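Local coordinates for nuclear RNA export factor 2 (Drosophila melanogaster, PDB 6MRK), which acts with Panx, Piwi and Nxt1 in cotranscriptional transposon silencing in the ovary and may take part in mRNA export, the piece here being its NTF2-like domain, at residues Q2-V15 / F109-G121. Residues are numbered along the deposited sequence; the frame is centred on the assembly and turned at random.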
ATOM      1  N   GLN A   2      14.585   8.299  -9.582  1.00 47.98           N
ATOM      2  CA  GLN A   2      14.144   7.013  -8.924  1.00 46.55           C
ATOM      3  C   GLN A   2      14.972   6.729  -7.663  1.00 45.62           C
ATOM      4  O   GLN A   2      16.177   6.455  -7.819  1.00 44.03           O
ATOM      5  CB  GLN A   2      14.323   5.835  -9.875  1.00 44.96           C
ATOM      6  CG  GLN A   2      13.450   5.922 -11.117  1.00 45.90           C
ATOM      7  CD  GLN A   2      13.228   4.550 -11.704  1.00 45.55           C
ATOM      8  OE1 GLN A   2      14.116   3.698 -11.675  1.00 47.83           O
ATOM      9  NE2 GLN A   2      12.027   4.309 -12.210  1.00 42.38           N
ATOM     10  N   LYS A   3      14.352   6.758  -6.474  1.00 46.47           N
ATOM     11  CA  LYS A   3      15.016   6.352  -5.202  1.00 42.62           C
ATOM     12  C   LYS A   3      14.248   5.196  -4.550  1.00 41.69           C
ATOM     13  O   LYS A   3      13.001   5.260  -4.450  1.00 40.95           O
ATOM     14  CB  LYS A   3      15.169   7.506  -4.211  1.00 41.36           C
ATOM     15  CG  LYS A   3      16.518   7.469  -3.512  1.00 45.66           C
ATOM     16  CD  LYS A   3      16.640   8.310  -2.279  1.00 46.92           C
ATOM     17  CE  LYS A   3      16.517   9.786  -2.575  1.00 50.58           C
ATOM     18  NZ  LYS A   3      17.498  10.258  -3.578  1.00 55.49           N
ATOM     19  N   ASN A   4      14.989   4.173  -4.130  1.00 37.58           N
ATOM     20  CA  ASN A   4      14.468   3.025  -3.354  1.00 34.29           C
ATOM     21  C   ASN A   4      14.847   3.265  -1.894  1.00 33.65           C
ATOM     22  O   ASN A   4      15.940   3.769  -1.649  1.00 32.84           O
ATOM     23  CB  ASN A   4      15.020   1.689  -3.859  1.00 31.91           C
ATOM     24  CG  ASN A   4      14.563   1.364  -5.262  1.00 32.40           C
ATOM     25  OD1 ASN A   4      13.479   1.756  -5.670  1.00 33.80           O
ATOM     26  ND2 ASN A   4      15.382   0.650  -6.016  1.00 32.52           N
ATOM     27  N   PHE A   5      13.966   2.912  -0.968  1.00 34.77           N
ATOM     28  CA  PHE A   5      14.263   2.921   0.479  1.00 35.45           C
ATOM     29  C   PHE A   5      14.541   1.480   0.944  1.00 36.46           C
ATOM     30  O   PHE A   5      13.906   0.522   0.439  1.00 35.87           O
ATOM     31  CB  PHE A   5      13.126   3.613   1.229  1.00 35.80           C
ATOM     32  CG  PHE A   5      13.384   3.712   2.704  1.00 34.51           C
ATOM     33  CD1 PHE A   5      14.409   4.509   3.179  1.00 34.61           C
ATOM     34  CD2 PHE A   5      12.648   2.966   3.604  1.00 34.43           C
ATOM     35  CE1 PHE A   5      14.682   4.570   4.537  1.00 35.59           C
ATOM     36  CE2 PHE A   5      12.926   3.023   4.961  1.00 35.47           C
ATOM     37  CZ  PHE A   5      13.944   3.822   5.426  1.00 34.88           C
ATOM     38  N   LEU A   6      15.521   1.336   1.842  1.00 37.19           N
ATOM     39  CA  LEU A   6      15.882   0.055   2.493  1.00 36.79           C
ATOM     40  C   LEU A   6      16.013   0.261   4.002  1.00 38.09           C
ATOM     41  O   LEU A   6      16.955   0.884   4.442  1.00 42.76           O
ATOM     42  CB  LEU A   6      17.181  -0.478   1.897  1.00 34.62           C
ATOM     43  CG  LEU A   6      17.328  -1.992   1.923  1.00 35.37           C
ATOM     44  CD1 LEU A   6      16.011  -2.681   1.615  1.00 38.34           C
ATOM     45  CD2 LEU A   6      18.384  -2.425   0.937  1.00 35.57           C
ATOM     46  N   CYS A   7      15.025  -0.243   4.723  1.00 40.92           N
ATOM     47  CA  CYS A   7      14.966  -0.539   6.176  1.00 40.78           C
ATOM     48  C   CYS A   7      16.335  -0.906   6.764  1.00 39.83           C
ATOM     49  O   CYS A   7      16.812  -0.236   7.687  1.00 37.89           O
ATOM     50  CB  CYS A   7      14.073  -1.768   6.291  1.00 40.51           C
ATOM     51  SG  CYS A   7      13.063  -1.786   7.769  1.00 48.74           S
ATOM     52  N   ASP A   8      16.888  -2.002   6.255  1.00 40.05           N
ATOM     53  CA  ASP A   8      18.047  -2.748   6.784  1.00 40.95           C
ATOM     54  C   ASP A   8      18.723  -3.344   5.556  1.00 39.36           C
ATOM     55  O   ASP A   8      18.010  -3.781   4.652  1.00 40.25           O
ATOM     56  CB  ASP A   8      17.611  -3.833   7.778  1.00 44.76           C
ATOM     57  CG  ASP A   8      18.738  -4.724   8.284  1.00 48.72           C
ATOM     58  OD1 ASP A   8      19.704  -4.962   7.522  1.00 53.85           O
ATOM     59  OD2 ASP A   8      18.647  -5.175   9.438  1.00 52.98           O
ATOM     60  N   THR A   9      20.045  -3.376   5.539  1.00 39.76           N
ATOM     61  CA  THR A   9      20.839  -3.913   4.416  1.00 39.89           C
ATOM     62  C   THR A   9      20.727  -5.441   4.358  1.00 40.86           C
ATOM     63  O   THR A   9      21.205  -5.990   3.363  1.00 44.20           O
ATOM     64  CB  THR A   9      22.287  -3.460   4.565  1.00 40.33           C
ATOM     65  OG1 THR A   9      22.674  -3.771   5.902  1.00 41.98           O
ATOM     66  CG2 THR A   9      22.447  -1.978   4.323  1.00 41.08           C
ATOM     67  N   GLY A  10      20.152  -6.090   5.378  1.00 39.23           N
ATOM     68  CA  GLY A  10      19.880  -7.541   5.394  1.00 41.08           C
ATOM     69  C   GLY A  10      18.678  -7.876   4.537  1.00 41.95           C
ATOM     70  O   GLY A  10      18.624  -8.972   3.949  1.00 47.72           O
ATOM     71  N   ALA A  11      17.767  -6.921   4.422  1.00 42.69           N
ATOM     72  CA  ALA A  11      16.535  -7.010   3.617  1.00 42.56           C
ATOM     73  C   ALA A  11      16.843  -6.878   2.122  1.00 41.24           C
ATOM     74  O   ALA A  11      15.909  -7.048   1.328  1.00 41.00           O
ATOM     75  CB  ALA A  11      15.592  -5.921   4.057  1.00 45.03           C
ATOM     76  N   TYR A  12      18.076  -6.564   1.732  1.00 41.27           N
ATOM     77  CA  TYR A  12      18.345  -6.160   0.334  1.00 44.34           C
ATOM     78  C   TYR A  12      17.913  -7.247  -0.656  1.00 49.60           C
ATOM     79  O   TYR A  12      17.210  -6.902  -1.626  1.00 54.45           O
ATOM     80  CB  TYR A  12      19.805  -5.833   0.033  1.00 44.90           C
ATOM     81  CG  TYR A  12      19.955  -5.481  -1.430  1.00 47.22           C
ATOM     82  CD1 TYR A  12      19.371  -4.324  -1.934  1.00 42.93           C
ATOM     83  CD2 TYR A  12      20.559  -6.355  -2.334  1.00 48.88           C
ATOM     84  CE1 TYR A  12      19.439  -4.008  -3.278  1.00 44.48           C
ATOM     85  CE2 TYR A  12      20.649  -6.043  -3.686  1.00 47.63           C
ATOM     86  CZ  TYR A  12      20.083  -4.862  -4.157  1.00 47.79           C
ATOM     87  OH  TYR A  12      20.116  -4.486  -5.472  1.00 48.22           O
ATOM     88  N   GLU A  13      18.332  -8.500  -0.485  1.00 55.23           N
ATOM     89  CA  GLU A  13      18.086  -9.498  -1.560  1.00 59.42           C
ATOM     90  C   GLU A  13      16.677 -10.101  -1.411  1.00 60.24           C
ATOM     91  O   GLU A  13      16.344 -10.950  -2.245  1.00 60.22           O
ATOM     92  CB  GLU A  13      19.224 -10.518  -1.700  1.00 63.97           C
ATOM     93  CG  GLU A  13      19.617 -11.272  -0.446  1.00 70.60           C
ATOM     94  CD  GLU A  13      20.534 -12.448  -0.757  1.00 76.11           C
ATOM     95  OE1 GLU A  13      21.153 -12.456  -1.854  1.00 73.85           O
ATOM     96  OE2 GLU A  13      20.614 -13.365   0.084  1.00 85.53           O
ATOM     97  N   LEU A  14      15.858  -9.625  -0.459  1.00 66.52           N
ATOM     98  CA  LEU A  14      14.400  -9.948  -0.344  1.00 66.58           C
ATOM     99  C   LEU A  14      13.584  -9.098  -1.325  1.00 61.25           C
ATOM    100  O   LEU A  14      12.445  -9.482  -1.637  1.00 60.02           O
ATOM    101  CB  LEU A  14      13.901  -9.724   1.091  1.00 70.28           C
ATOM    102  CG  LEU A  14      12.445  -9.263   1.225  1.00 73.93           C
ATOM    103  CD1 LEU A  14      11.757  -9.945   2.399  1.00 71.26           C
ATOM    104  CD2 LEU A  14      12.347  -7.737   1.335  1.00 74.24           C
ATOM    105  N   VAL A  15      14.096  -7.959  -1.775  1.00 58.77           N
ATOM    106  CA  VAL A  15      13.359  -7.180  -2.806  1.00 61.73           C
ATOM    107  C   VAL A  15      13.269  -8.090  -4.030  1.00 52.55           C
ATOM    108  O   VAL A  15      12.166  -8.487  -4.371  1.00 57.42           O
ATOM    109  CB  VAL A  15      13.993  -5.809  -3.124  1.00 66.15           C
ATOM    110  CG1 VAL A  15      13.197  -5.042  -4.187  1.00 60.06           C
ATOM    111  CG2 VAL A  15      14.147  -4.965  -1.860  1.00 65.72           C
ATOM    112  N   PHE A 109       9.658  -3.731 -14.974  1.00 34.13           N
ATOM    113  CA  PHE A 109      10.508  -3.918 -13.771  1.00 36.97           C
ATOM    114  C   PHE A 109      11.515  -2.788 -13.623  1.00 38.09           C
ATOM    115  O   PHE A 109      11.924  -2.517 -12.500  1.00 38.64           O
ATOM    116  CB  PHE A 109      11.214  -5.271 -13.809  1.00 38.63           C
ATOM    117  CG  PHE A 109      10.288  -6.372 -13.371  1.00 39.15           C
ATOM    118  CD1 PHE A 109       9.453  -7.011 -14.273  1.00 38.41           C
ATOM    119  CD2 PHE A 109      10.175  -6.680 -12.029  1.00 38.70           C
ATOM    120  CE1 PHE A 109       8.563  -7.977 -13.839  1.00 38.48           C
ATOM    121  CE2 PHE A 109       9.285  -7.649 -11.601  1.00 38.33           C
ATOM    122  CZ  PHE A 109       8.475  -8.286 -12.502  1.00 36.95           C
ATOM    123  N   HIS A 110      11.901  -2.163 -14.728  1.00 44.26           N
ATOM    124  CA  HIS A 110      12.805  -0.981 -14.737  1.00 47.88           C
ATOM    125  C   HIS A 110      12.148   0.209 -14.026  1.00 44.05           C
ATOM    126  O   HIS A 110      12.874   1.124 -13.617  1.00 42.63           O
ATOM    127  CB  HIS A 110      13.164  -0.589 -16.175  1.00 55.24           C
ATOM    128  CG  HIS A 110      14.211  -1.447 -16.801  1.00 64.80           C
ATOM    129  ND1 HIS A 110      14.900  -1.051 -17.941  1.00 69.56           N
ATOM    130  CD2 HIS A 110      14.691  -2.666 -16.466  1.00 71.57           C
ATOM    131  CE1 HIS A 110      15.760  -1.991 -18.278  1.00 72.09           C
ATOM    132  NE2 HIS A 110      15.649  -2.997 -17.391  1.00 74.13           N
ATOM    133  N   SER A 111      10.820   0.222 -13.916  1.00 40.77           N
ATOM    134  CA  SER A 111      10.050   1.415 -13.485  1.00 38.80           C
ATOM    135  C   SER A 111       9.836   1.382 -11.974  1.00 38.88           C
ATOM    136  O   SER A 111       9.324   2.379 -11.439  1.00 40.05           O
ATOM    137  CB  SER A 111       8.744   1.508 -14.229  1.00 36.37           C
ATOM    138  OG  SER A 111       7.757   0.653 -13.670  1.00 33.82           O
ATOM    139  N   LEU A 112      10.240   0.292 -11.322  1.00 35.98           N
ATOM    140  CA  LEU A 112       9.754  -0.035  -9.966  1.00 38.31           C
ATOM    141  C   LEU A 112      10.540   0.741  -8.924  1.00 36.23           C
ATOM    142  O   LEU A 112      11.768   0.633  -8.927  1.00 34.64           O
ATOM    143  CB  LEU A 112       9.915  -1.531  -9.696  1.00 41.18           C
ATOM    144  CG  LEU A 112       9.033  -2.463 -10.520  1.00 42.92           C
ATOM    145  CD1 LEU A 112       9.253  -3.886 -10.047  1.00 41.26           C
ATOM    146  CD2 LEU A 112       7.553  -2.080 -10.438  1.00 43.01           C
ATOM    147  N   GLN A 113       9.822   1.396  -8.014  1.00 35.65           N
ATOM    148  CA  GLN A 113      10.410   2.062  -6.832  1.00 36.21           C
ATOM    149  C   GLN A 113       9.933   1.330  -5.584  1.00 34.60           C
ATOM    150  O   GLN A 113       8.723   1.102  -5.459  1.00 33.17           O
ATOM    151  CB  GLN A 113      10.074   3.546  -6.850  1.00 40.42           C
ATOM    152  CG  GLN A 113      10.883   4.274  -7.909  1.00 46.61           C
ATOM    153  CD  GLN A 113      10.533   5.733  -8.040  1.00 50.08           C
ATOM    154  OE1 GLN A 113      11.320   6.613  -7.689  1.00 55.51           O
ATOM    155  NE2 GLN A 113       9.343   5.989  -8.561  1.00 48.51           N
ATOM    156  N   THR A 114      10.895   0.992  -4.727  1.00 33.34           N
ATOM    157  CA  THR A 114      10.811   0.046  -3.594  1.00 31.94           C
ATOM    158  C   THR A 114      10.849   0.867  -2.308  1.00 32.39           C
ATOM    159  O   THR A 114      11.559   1.882  -2.251  1.00 31.77           O
ATOM    160  CB  THR A 114      11.945  -0.977  -3.750  1.00 34.34           C
ATOM    161  OG1 THR A 114      11.263  -2.113  -4.268  1.00 34.43           O
ATOM    162  CG2 THR A 114      12.735  -1.302  -2.492  1.00 35.68           C
ATOM    163  N   ASP A 115      10.112   0.448  -1.297  1.00 34.34           N
ATOM    164  CA  ASP A 115      10.258   0.997   0.073  1.00 36.27           C
ATOM    165  C   ASP A 115      10.107  -0.162   1.048  1.00 32.56           C
ATOM    166  O   ASP A 115       8.974  -0.577   1.257  1.00 32.62           O
ATOM    167  CB  ASP A 115       9.221   2.085   0.387  1.00 39.35           C
ATOM    168  CG  ASP A 115       9.331   3.336  -0.466  1.00 44.27           C
ATOM    169  OD1 ASP A 115       8.904   3.268  -1.639  1.00 47.91           O
ATOM    170  OD2 ASP A 115       9.842   4.369   0.044  1.00 49.65           O
ATOM    171  N   VAL A 116      11.199  -0.680   1.600  1.00 31.37           N
ATOM    172  CA  VAL A 116      11.118  -1.694   2.690  1.00 31.12           C
ATOM    173  C   VAL A 116      11.055  -0.926   4.003  1.00 29.50           C
ATOM    174  O   VAL A 116      11.967  -0.166   4.262  1.00 33.12           O
ATOM    175  CB  VAL A 116      12.294  -2.687   2.675  1.00 32.64           C
ATOM    176  CG1 VAL A 116      12.122  -3.725   3.768  1.00 32.88           C
ATOM    177  CG2 VAL A 116      12.466  -3.361   1.319  1.00 31.37           C
ATOM    178  N   MET A 117      10.002  -1.102   4.786  1.00 29.14           N
ATOM    179  CA  MET A 117       9.688  -0.169   5.894  1.00 30.09           C
ATOM    180  C   MET A 117       9.901  -0.849   7.245  1.00 33.14           C
ATOM    181  O   MET A 117      10.162  -0.114   8.202  1.00 38.99           O
ATOM    182  CB  MET A 117       8.246   0.328   5.797  1.00 28.64           C
ATOM    183  CG  MET A 117       7.902   0.921   4.434  1.00 28.81           C
ATOM    184  SD  MET A 117       8.613   2.559   4.062  1.00 29.62           S
ATOM    185  CE  MET A 117       8.336   3.438   5.600  1.00 27.62           C
ATOM    186  N   HIS A 118       9.755  -2.175   7.329  1.00 34.45           N
ATOM    187  CA  HIS A 118      10.085  -2.988   8.530  1.00 35.00           C
ATOM    188  C   HIS A 118      10.766  -4.265   8.077  1.00 35.72           C
ATOM    189  O   HIS A 118      10.503  -4.719   6.959  1.00 37.47           O
ATOM    190  CB  HIS A 118       8.854  -3.305   9.364  1.00 37.18           C
ATOM    191  CG  HIS A 118       8.145  -2.067   9.781  1.00 43.78           C
ATOM    192  ND1 HIS A 118       6.764  -1.994   9.885  1.00 52.29           N
ATOM    193  CD2 HIS A 118       8.613  -0.834  10.063  1.00 45.07           C
ATOM    194  CE1 HIS A 118       6.417  -0.773  10.243  1.00 53.79           C
ATOM    195  NE2 HIS A 118       7.541  -0.042  10.365  1.00 51.48           N
ATOM    196  N   TYR A 119      11.640  -4.802   8.909  1.00 35.84           N
ATOM    197  CA  TYR A 119      12.286  -6.095   8.624  1.00 35.71           C
ATOM    198  C   TYR A 119      12.874  -6.663   9.904  1.00 35.41           C
ATOM    199  O   TYR A 119      13.706  -6.000  10.497  1.00 34.82           O
ATOM    200  CB  TYR A 119      13.354  -5.920   7.557  1.00 35.29           C
ATOM    201  CG  TYR A 119      14.087  -7.190   7.233  1.00 36.25           C
ATOM    202  CD1 TYR A 119      13.599  -8.081   6.301  1.00 38.49           C
ATOM    203  CD2 TYR A 119      15.276  -7.498   7.863  1.00 40.09           C
ATOM    204  CE1 TYR A 119      14.293  -9.238   5.984  1.00 42.45           C
ATOM    205  CE2 TYR A 119      15.980  -8.650   7.569  1.00 41.97           C
ATOM    206  CZ  TYR A 119      15.490  -9.523   6.619  1.00 44.18           C
ATOM    207  OH  TYR A 119      16.201 -10.652   6.336  1.00 46.18           O
ATOM    208  N   ASN A 120      12.442  -7.860  10.282  1.00 37.66           N
ATOM    209  CA  ASN A 120      13.030  -8.615  11.411  1.00 40.62           C
ATOM    210  C   ASN A 120      12.829 -10.126  11.163  1.00 44.25           C
ATOM    211  O   ASN A 120      12.670 -10.535   9.998  1.00 43.44           O
ATOM    212  CB  ASN A 120      12.548  -8.029  12.755  1.00 40.95           C
ATOM    213  CG  ASN A 120      11.052  -8.037  13.014  1.00 40.05           C
ATOM    214  OD1 ASN A 120      10.344  -8.985  12.698  1.00 39.68           O
ATOM    215  ND2 ASN A 120      10.559  -6.992  13.655  1.00 43.34           N
ATOM    216  N   GLY A 121      12.908 -10.934  12.221  1.00 49.73           N
ATOM    217  CA  GLY A 121      12.727 -12.398  12.193  1.00 47.26           C
ATOM    218  C   GLY A 121      11.266 -12.775  12.041  1.00 46.15           C
ATOM    219  O   GLY A 121      11.005 -13.800  11.416  1.00 48.97           O
TER
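Asn4 and Gln113 lend side-chain carbonyls where strand pairing would use backbone ones. The Thr114 N-H binds Asn4 OD1 at 2.9 Å, coming from above the amide plane; the Lys3 N-H meets an in-plane lone pair of Gln113 OE1 in a longer, bent bond (3.3 Å). A short parallel pairing follows, centred on Phe5 and Asp115: Phe5 N donates to Thr114 O (2.9 Å), Val116 N to Phe5 O (3.2 Å) and, bent, Cys7 N to Val116 O. It adds an edge strand to the mixed sheet of the NTF2-like fold.

The two faces differ. Phe5 CG is anti to its backbone N (chi1 -178°), carrying the ring alongside Val116 O and Met117, whose SD makes an oblique Met-aromatic contact 4.1 Å from Phe5 CD2. On the opposite face Leu6 CD1 touches Val116 CG2, and Val15 CG2 lies 3.9 Å from Val116 CG2. Farther along, Ala11 CB makes a CH-pi contact over one face of the Tyr119 ring, offset toward its rim.

Val116 thus joins Leu6 and helix 12-27 to strand 104-119, whereas Asp115, on the Phe5 face, is satisfied by another protein's chain: OD1 salt-bridges a basic side chain, OD2 hydrogen-bonds a polar one.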